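Flagellar motor switch protein FliG (PDB 3HJL) probably forms part of the rotor-mounted switch complex at the base of the flagellum, which contacts motor components that set the direction of rotation. Local coordinates at residues Thr239-Arg244 with Gly269-Ile274. Sequence-based numbering, arbitrary orientation.
Sequences TFEDIR and GAPEDI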
# COMPACT_ATOMS: atom_id res chain seq x y z
N THR A 239 -13.32 -26.01 17.67
CA THR A 239 -13.83 -26.21 16.32
C THR A 239 -14.92 -27.28 16.37
O THR A 239 -15.10 -27.95 17.39
CB THR A 239 -12.67 -26.63 15.34
OG1 THR A 239 -13.14 -26.58 13.98
CG2 THR A 239 -12.15 -28.04 15.64
N PHE A 240 -15.68 -27.40 15.28
CA PHE A 240 -16.74 -28.40 15.20
C PHE A 240 -16.20 -29.84 15.31
O PHE A 240 -16.85 -30.71 15.88
CB PHE A 240 -17.53 -28.23 13.89
CG PHE A 240 -18.83 -28.99 13.87
CD1 PHE A 240 -19.97 -28.47 14.47
CD2 PHE A 240 -18.92 -30.23 13.23
CE1 PHE A 240 -21.17 -29.17 14.45
CE2 PHE A 240 -20.12 -30.93 13.20
CZ PHE A 240 -21.24 -30.40 13.81
N GLU A 241 -14.99 -30.05 14.82
CA GLU A 241 -14.33 -31.35 14.91
C GLU A 241 -14.04 -31.75 16.37
O GLU A 241 -14.06 -32.94 16.69
CB GLU A 241 -13.03 -31.34 14.09
CG GLU A 241 -13.21 -31.11 12.57
CD GLU A 241 -13.79 -32.31 11.83
OE1 GLU A 241 -13.01 -33.21 11.43
OE2 GLU A 241 -15.01 -32.32 11.56
N ASP A 242 -13.86 -30.76 17.26
CA ASP A 242 -13.58 -31.02 18.69
C ASP A 242 -14.79 -31.58 19.47
O ASP A 242 -14.66 -31.90 20.65
CB ASP A 242 -13.07 -29.75 19.41
CG ASP A 242 -11.77 -29.24 18.83
OD1 ASP A 242 -10.86 -30.06 18.53
OD2 ASP A 242 -11.63 -27.99 18.73
N ILE A 243 -15.95 -31.67 18.83
CA ILE A 243 -17.11 -32.36 19.42
C ILE A 243 -16.76 -33.83 19.80
O ILE A 243 -17.32 -34.37 20.76
CB ILE A 243 -18.34 -32.27 18.47
CG1 ILE A 243 -18.87 -30.82 18.43
CG2 ILE A 243 -19.46 -33.20 18.95
CD1 ILE A 243 -20.02 -30.58 17.45
N ARG A 244 -15.82 -34.44 19.08
CA ARG A 244 -15.27 -35.76 19.41
C ARG A 244 -14.70 -35.86 20.84
O ARG A 244 -14.78 -36.93 21.46
CB ARG A 244 -14.13 -36.12 18.45
CG ARG A 244 -14.53 -36.38 17.01
CD ARG A 244 -13.37 -37.02 16.29
NE ARG A 244 -13.58 -37.14 14.85
CZ ARG A 244 -13.43 -36.15 13.97
NH1 ARG A 244 -13.02 -34.94 14.34
NH2 ARG A 244 -13.66 -36.40 12.68
N GLY A 269 -22.66 -31.81 6.68
CA GLY A 269 -21.22 -31.70 6.36
C GLY A 269 -20.31 -32.17 7.48
O GLY A 269 -19.15 -31.73 7.56
N ALA A 270 -20.79 -33.09 8.33
CA ALA A 270 -20.04 -33.60 9.48
C ALA A 270 -19.57 -35.03 9.22
O ALA A 270 -20.24 -35.78 8.48
CB ALA A 270 -20.89 -33.55 10.73
N PRO A 271 -18.41 -35.43 9.81
CA PRO A 271 -17.97 -36.83 9.72
C PRO A 271 -18.94 -37.79 10.39
O PRO A 271 -19.69 -37.39 11.28
CB PRO A 271 -16.62 -36.82 10.46
CG PRO A 271 -16.18 -35.42 10.46
CD PRO A 271 -17.42 -34.61 10.53
N GLU A 272 -18.89 -39.05 9.98
CA GLU A 272 -19.85 -40.06 10.43
C GLU A 272 -19.80 -40.31 11.94
O GLU A 272 -20.85 -40.53 12.57
CB GLU A 272 -19.65 -41.38 9.67
CG GLU A 272 -20.78 -42.41 9.84
CD GLU A 272 -22.15 -41.87 9.41
OE1 GLU A 272 -23.14 -42.15 10.12
OE2 GLU A 272 -22.22 -41.15 8.39
N ASP A 273 -18.60 -40.28 12.52
CA ASP A 273 -18.44 -40.51 13.96
C ASP A 273 -19.03 -39.38 14.82
O ASP A 273 -19.49 -39.63 15.94
CB ASP A 273 -16.98 -40.78 14.32
CG ASP A 273 -16.08 -39.58 14.09
OD1 ASP A 273 -15.97 -39.11 12.94
OD2 ASP A 273 -15.44 -39.15 15.06
N ILE A 274 -19.03 -38.15 14.30
CA ILE A 274 -19.65 -37.01 14.99
C ILE A 274 -21.19 -37.07 14.83
O ILE A 274 -21.92 -36.70 15.75
CB ILE A 274 -19.06 -35.64 14.49
CG1 ILE A 274 -17.57 -35.55 14.85
CG2 ILE A 274 -19.81 -34.46 15.11
CD1 ILE A 274 -16.88 -34.31 14.30
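Ile274 packs among Phe240, Ile243 and Arg244, joining two parts of FliG's all-helical C-terminal domain: the 3-10 turn at 241-244 and the first turn of helix 272-279. On the buried side the branched isoleucine suits its place, its two arms serving different neighbours. Ile274 CG2, anti to the backbone N, lies 4.0 Å from Phe240 CE2 and meets Ile243 CG2. Ile274 CD1 sits 3.8 Å above the plane of the Arg244 guanidinium, over its centre. An alanine in place of Ile274 would probably leave a gap beside Phe240 and Ile243 and that guanidinium face without its methyl. The flat Phe240 ring receives Ala270 CB at its edge and reaches Val312 and Val313 of helix 302-320. The Pro271 ring lies against Glu241 OE2 and Arg244 NH2; its nitrogen, lacking a hydrogen, needs no acceptor at this N-cap. The outer side is looser and charged, with exposed Glu241, Arg244 and Asp273 in a salt-bridge network. Arginine suits the middle: its long chain packs on Ile274, its end serves two acids. Glu241 OE1 lies in plane at the guanidinium edge, its bond to Arg244 NH1 weak. Arg244 NE meets Asp273 OD2 at 2.7 Å, a salt bridge whose hydrogen bond, bent to 127°, is weak.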